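Local coordinates for protein putative sulfatase yidJ (Bacteroides fragilis, PDB 2QZU) that is a putative sulfatase, probably a metal-dependent hydrolase that cleaves sulfate esters in the manner of arylsulfatases, at residues 120-132 against 215-229. Numbering follows the deposited sequence.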
loop_
_atom_site.group_PDB
_atom_site.type_symbol
_atom_site.label_atom_id
_atom_site.label_comp_id
_atom_site.label_asym_id
_atom_site.label_seq_id
_atom_site.Cartn_x
_atom_site.Cartn_y
_atom_site.Cartn_z
ATOM N N LEU A 120 -11.130 21.875 -31.446
ATOM C CA LEU A 120 -10.282 21.193 -32.419
ATOM C C LEU A 120 -11.052 20.139 -33.206
ATOM O O LEU A 120 -10.801 19.945 -34.397
ATOM C CB LEU A 120 -9.068 20.567 -31.728
ATOM C CG LEU A 120 -8.062 21.579 -31.177
ATOM C CD1 LEU A 120 -6.912 20.842 -30.507
ATOM C CD2 LEU A 120 -7.539 22.459 -32.310
ATOM N N LYS A 121 -11.992 19.462 -32.548
ATOM C CA LYS A 121 -12.790 18.461 -33.240
ATOM C C LYS A 121 -13.601 19.170 -34.322
ATOM O O LYS A 121 -13.725 18.678 -35.443
ATOM C CB LYS A 121 -13.755 17.756 -32.287
ATOM C CG LYS A 121 -14.516 16.619 -32.965
ATOM C CD LYS A 121 -15.732 16.193 -32.168
ATOM C CE LYS A 121 -16.257 14.851 -32.655
ATOM N NZ LYS A 121 -16.555 14.857 -34.113
ATOM N N ASP A 122 -14.159 20.327 -33.979
ATOM C CA ASP A 122 -14.948 21.088 -34.942
ATOM C C ASP A 122 -14.087 21.610 -36.088
ATOM O O ASP A 122 -14.586 21.840 -37.189
ATOM C CB ASP A 122 -15.662 22.261 -34.260
ATOM C CG ASP A 122 -16.856 21.814 -33.433
ATOM O OD1 ASP A 122 -17.460 20.776 -33.775
ATOM O OD2 ASP A 122 -17.203 22.508 -32.454
ATOM N N GLN A 123 -12.796 21.794 -35.833
ATOM C CA GLN A 123 -11.906 22.281 -36.875
ATOM C C GLN A 123 -11.339 21.152 -37.735
ATOM O O GLN A 123 -10.387 21.360 -38.484
ATOM C CB GLN A 123 -10.769 23.111 -36.274
ATOM C CG GLN A 123 -11.239 24.346 -35.509
ATOM C CD GLN A 123 -12.192 25.219 -36.309
ATOM O OE1 GLN A 123 -11.916 25.577 -37.451
ATOM N NE2 GLN A 123 -13.320 25.575 -35.703
ATOM N N GLY A 124 -11.920 19.960 -37.614
ATOM C CA GLY A 124 -11.490 18.833 -38.429
ATOM C C GLY A 124 -10.319 17.992 -37.951
ATOM O O GLY A 124 -9.773 17.199 -38.722
ATOM N N TYR A 125 -9.938 18.148 -36.689
ATOM C CA TYR A 125 -8.820 17.388 -36.137
ATOM C C TYR A 125 -9.210 15.973 -35.742
ATOM O O TYR A 125 -10.334 15.728 -35.306
ATOM C CB TYR A 125 -8.259 18.090 -34.896
ATOM C CG TYR A 125 -7.245 19.164 -35.178
ATOM C CD1 TYR A 125 -7.557 20.254 -35.988
ATOM C CD2 TYR A 125 -5.972 19.099 -34.618
ATOM C CE1 TYR A 125 -6.619 21.258 -36.235
ATOM C CE2 TYR A 125 -5.028 20.093 -34.857
ATOM C CZ TYR A 125 -5.357 21.167 -35.666
ATOM O OH TYR A 125 -4.415 22.140 -35.901
ATOM N N ASN A 126 -8.271 15.048 -35.911
ATOM C CA ASN A 126 -8.462 13.658 -35.519
ATOM C C ASN A 126 -8.116 13.755 -34.031
ATOM O O ASN A 126 -7.035 14.238 -33.686
ATOM C CB ASN A 126 -7.449 12.769 -36.236
ATOM C CG ASN A 126 -8.071 11.507 -36.793
ATOM O OD1 ASN A 126 -8.821 10.812 -36.105
ATOM N ND2 ASN A 126 -7.756 11.196 -38.045
HETATM N N MSE A 127 -9.015 13.306 -33.158
HETATM C CA MSE A 127 -8.800 13.424 -31.708
HETATM C C MSE A 127 -8.579 12.121 -30.935
HETATM O O MSE A 127 -9.259 11.125 -31.170
HETATM C CB MSE A 127 -9.995 14.146 -31.078
HETATM C CG MSE A 127 -10.401 15.439 -31.767
HETATM SE SE MSE A 127 -9.083 16.829 -31.603
HETATM C CE MSE A 127 -9.159 17.113 -29.687
ATOM N N GLY A 128 -7.651 12.156 -29.981
ATOM C CA GLY A 128 -7.373 10.980 -29.168
ATOM C C GLY A 128 -6.980 11.320 -27.735
ATOM O O GLY A 128 -6.302 12.315 -27.489
ATOM N N TYR A 129 -7.411 10.493 -26.787
ATOM C CA TYR A 129 -7.087 10.701 -25.380
ATOM C C TYR A 129 -6.720 9.355 -24.762
ATOM O O TYR A 129 -7.493 8.402 -24.825
ATOM C CB TYR A 129 -8.285 11.297 -24.627
ATOM C CG TYR A 129 -7.932 11.836 -23.248
ATOM C CD1 TYR A 129 -7.800 13.210 -23.030
ATOM C CD2 TYR A 129 -7.696 10.977 -22.176
ATOM C CE1 TYR A 129 -7.441 13.715 -21.781
ATOM C CE2 TYR A 129 -7.332 11.474 -20.913
ATOM C CZ TYR A 129 -7.207 12.844 -20.730
ATOM O OH TYR A 129 -6.836 13.353 -19.506
ATOM N N ILE A 130 -5.533 9.280 -24.171
ATOM C CA ILE A 130 -5.071 8.046 -23.546
ATOM C C ILE A 130 -4.641 8.345 -22.113
ATOM O O ILE A 130 -3.841 9.248 -21.883
ATOM C CB ILE A 130 -3.849 7.465 -24.310
ATOM C CG1 ILE A 130 -4.211 7.214 -25.775
ATOM C CG2 ILE A 130 -3.379 6.178 -23.647
ATOM C CD1 ILE A 130 -3.013 6.868 -26.640
ATOM N N GLY A 131 -5.179 7.604 -21.148
ATOM C CA GLY A 131 -4.772 7.828 -19.771
ATOM C C GLY A 131 -5.837 8.284 -18.802
ATOM O O GLY A 131 -7.029 8.041 -18.999
ATOM N N LYS A 132 -5.389 8.959 -17.748
ATOM C CA LYS A 132 -6.251 9.459 -16.683
ATOM C C LYS A 132 -7.042 10.700 -17.087
ATOM O O LYS A 132 -6.475 11.680 -17.570
ATOM C CB LYS A 132 -5.389 9.765 -15.454
ATOM C CG LYS A 132 -6.139 10.323 -14.265
ATOM C CD LYS A 132 -5.178 10.594 -13.119
ATOM C CE LYS A 132 -5.889 11.284 -11.967
ATOM N NZ LYS A 132 -4.940 11.633 -10.874
ATOM N N GLN A 215 -1.216 8.350 -38.133
ATOM C CA GLN A 215 -1.375 9.721 -38.612
ATOM C C GLN A 215 -0.306 10.074 -39.645
ATOM O O GLN A 215 -0.255 11.202 -40.138
ATOM C CB GLN A 215 -1.269 10.716 -37.446
ATOM C CG GLN A 215 -2.144 10.409 -36.236
ATOM C CD GLN A 215 -3.607 10.260 -36.589
ATOM O OE1 GLN A 215 -4.198 11.136 -37.218
ATOM N NE2 GLN A 215 -4.202 9.145 -36.180
ATOM N N LYS A 216 0.540 9.107 -39.976
ATOM C CA LYS A 216 1.631 9.339 -40.915
ATOM C C LYS A 216 1.267 9.899 -42.298
ATOM O O LYS A 216 2.061 10.625 -42.891
ATOM C CB LYS A 216 2.448 8.052 -41.087
ATOM C CG LYS A 216 3.756 8.254 -41.840
ATOM C CD LYS A 216 4.519 6.948 -42.002
ATOM C CE LYS A 216 5.809 7.164 -42.774
ATOM N NZ LYS A 216 6.533 5.883 -43.013
ATOM N N ASP A 217 0.081 9.580 -42.815
ATOM C CA ASP A 217 -0.299 10.074 -44.143
ATOM C C ASP A 217 -0.612 11.570 -44.164
ATOM O O ASP A 217 -0.735 12.170 -45.232
ATOM C CB ASP A 217 -1.491 9.276 -44.692
ATOM C CG ASP A 217 -2.818 9.712 -44.098
ATOM O OD1 ASP A 217 -2.898 9.903 -42.867
ATOM O OD2 ASP A 217 -3.792 9.851 -44.871
ATOM N N GLN A 218 -0.736 12.167 -42.981
ATOM C CA GLN A 218 -1.017 13.596 -42.847
ATOM C C GLN A 218 -2.208 14.092 -43.667
ATOM O O GLN A 218 -2.163 15.190 -44.215
ATOM C CB GLN A 218 0.218 14.421 -43.242
ATOM C CG GLN A 218 1.479 14.117 -42.450
ATOM C CD GLN A 218 2.641 15.018 -42.848
ATOM O OE1 GLN A 218 2.607 16.231 -42.628
ATOM N NE2 GLN A 218 3.668 14.428 -43.447
ATOM N N LYS A 219 -3.272 13.302 -43.749
ATOM C CA LYS A 219 -4.441 13.729 -44.512
ATOM C C LYS A 219 -5.244 14.775 -43.745
ATOM O O LYS A 219 -6.027 15.525 -44.329
ATOM C CB LYS A 219 -5.332 12.530 -44.850
ATOM C CG LYS A 219 -5.919 11.828 -43.643
ATOM C CD LYS A 219 -6.851 10.705 -44.066
ATOM C CE LYS A 219 -7.404 9.975 -42.855
ATOM N NZ LYS A 219 -8.347 8.890 -43.239
ATOM N N GLN A 220 -5.041 14.821 -42.432
ATOM C CA GLN A 220 -5.733 15.775 -41.573
ATOM C C GLN A 220 -4.886 16.016 -40.328
ATOM O O GLN A 220 -4.003 15.222 -40.015
ATOM C CB GLN A 220 -7.098 15.219 -41.155
ATOM C CG GLN A 220 -7.026 13.875 -40.444
ATOM C CD GLN A 220 -8.392 13.337 -40.068
ATOM O OE1 GLN A 220 -9.085 13.904 -39.223
ATOM N NE2 GLN A 220 -8.789 12.238 -40.696
ATOM N N PRO A 221 -5.125 17.128 -39.616
ATOM C CA PRO A 221 -4.322 17.358 -38.412
ATOM C C PRO A 221 -4.840 16.453 -37.294
ATOM O O PRO A 221 -5.928 15.882 -37.402
ATOM C CB PRO A 221 -4.575 18.832 -38.092
ATOM C CG PRO A 221 -5.030 19.423 -39.407
ATOM C CD PRO A 221 -5.895 18.333 -39.972
ATOM N N PHE A 222 -4.061 16.313 -36.228
ATOM C CA PHE A 222 -4.498 15.504 -35.098
ATOM C C PHE A 222 -4.062 16.122 -33.777
ATOM O O PHE A 222 -3.121 16.918 -33.720
ATOM C CB PHE A 222 -3.951 14.069 -35.188
ATOM C CG PHE A 222 -2.466 13.956 -34.948
ATOM C CD1 PHE A 222 -1.560 14.134 -35.991
ATOM C CD2 PHE A 222 -1.975 13.650 -33.680
ATOM C CE1 PHE A 222 -0.184 14.003 -35.777
ATOM C CE2 PHE A 222 -0.601 13.517 -33.456
ATOM C CZ PHE A 222 0.296 13.694 -34.507
ATOM N N ALA A 223 -4.783 15.760 -32.722
ATOM C CA ALA A 223 -4.484 16.208 -31.371
ATOM C C ALA A 223 -4.563 14.954 -30.516
ATOM O O ALA A 223 -5.554 14.224 -30.564
ATOM C CB ALA A 223 -5.513 17.240 -30.894
ATOM N N LEU A 224 -3.511 14.692 -29.749
ATOM C CA LEU A 224 -3.484 13.523 -28.885
ATOM C C LEU A 224 -3.038 13.916 -27.489
ATOM O O LEU A 224 -2.061 14.648 -27.320
ATOM C CB LEU A 224 -2.522 12.460 -29.439
ATOM C CG LEU A 224 -2.234 11.244 -28.542
ATOM C CD1 LEU A 224 -3.454 10.338 -28.502
ATOM C CD2 LEU A 224 -1.024 10.471 -29.072
ATOM N N VAL A 225 -3.771 13.448 -26.489
ATOM C CA VAL A 225 -3.407 13.704 -25.107
ATOM C C VAL A 225 -2.962 12.370 -24.523
ATOM O O VAL A 225 -3.616 11.347 -24.728
ATOM C CB VAL A 225 -4.600 14.218 -24.258
ATOM C CG1 VAL A 225 -4.188 14.298 -22.794
ATOM C CG2 VAL A 225 -5.059 15.578 -24.755
ATOM N N VAL A 226 -1.832 12.374 -23.826
ATOM C CA VAL A 226 -1.333 11.175 -23.169
ATOM C C VAL A 226 -1.196 11.615 -21.711
ATOM O O VAL A 226 -0.309 12.394 -21.371
ATOM C CB VAL A 226 0.037 10.731 -23.731
ATOM C CG1 VAL A 226 0.491 9.458 -23.038
ATOM C CG2 VAL A 226 -0.070 10.496 -25.232
ATOM N N SER A 227 -2.102 11.123 -20.872
ATOM C CA SER A 227 -2.152 11.475 -19.457
ATOM C C SER A 227 -1.675 10.316 -18.581
ATOM O O SER A 227 -2.447 9.413 -18.252
ATOM C CB SER A 227 -3.592 11.861 -19.100
ATOM O OG SER A 227 -3.726 12.210 -17.735
HETATM N N MSE A 228 -0.399 10.354 -18.200
HETATM C CA MSE A 228 0.192 9.295 -17.382
HETATM C C MSE A 228 -0.031 9.527 -15.894
HETATM O O MSE A 228 -0.090 10.668 -15.437
HETATM C CB MSE A 228 1.687 9.194 -17.676
HETATM C CG MSE A 228 1.995 8.852 -19.127
HETATM SE SE MSE A 228 3.899 8.935 -19.488
HETATM C CE MSE A 228 3.885 8.272 -21.312
ATOM N N ASN A 229 -0.141 8.436 -15.143
ATOM C CA ASN A 229 -0.388 8.517 -13.707
ATOM C C ASN A 229 0.891 8.736 -12.892
ATOM O O ASN A 229 0.977 9.692 -12.120
ATOM C CB ASN A 229 -1.140 7.269 -13.233
ATOM C CG ASN A 229 -2.015 7.548 -12.024
ATOM O OD1 ASN A 229 -1.593 8.219 -11.086
ATOM N ND2 ASN A 229 -3.239 7.031 -12.041
HETATM O O HOH W 1 -3.894 9.340 -9.834
#
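Tyr125 and Pro221 meet where the two segments enter the sheet: Pro221 CB sits 3.5 Å from the centroid of the Tyr125 ring, a CH-pi contact almost straight over the face. Leu120 CD2 covers the opposite face, so the ring is clamped between helix and proline, while its OH bonds to Pro28 O and Thr27 OG1. A Schellman motif with Gly124 at C-prime ends helix 116-122 and brings the chain round to this point. From there Asn126 N bonds to Pro221 O (2.9 Å), and the two segments exchange backbone bonds as far as Lys132 N to Ser227 O. Strands 126-130 and 222-228 run parallel, neighbours in the mixed central sheet of the alkaline phosphatase-like sulfatase fold; strand 168-172 flanks the first and strand 29-35 the second. One face is densely packed: Met127, present as selenomethionine and bent at chi2 and chi3, folds its SE to within 3.7 Å of Ala223 CB, and next along, Tyr129 CE1 lies 3.5 Å from Val225 CG1. With CG anti to the backbone N (chi1 -167°), the Tyr129 ring extends along the sheet, and its OH reaches Lys132 O at 2.6 Å. Ser227 OG donates to that same oxygen, 2.8 Å away and on a lone pair in the carbonyl plane, so two hydroxyls grip one buried carbonyl. Beyond, the extended Lys132 chain forms a salt bridge with Asp36, and a water joins its NZ to OD1 of Asn229, whose ND2 bonds to Tyr172 OH. On the face of Asn126, Leu224 and Ile130, Ile130 CD1 meets Leu224 CD1 at 4.0 Å; the partly exposed end is looser. There the side chains of Asn126 and Gln220 cross at about a right angle, their amide planes only 31° apart, and Asn126 ND2 lies 3.0 Å from Gln220 CD without a hydrogen bond, OE1 being poorly angled and NE2 a fellow donor.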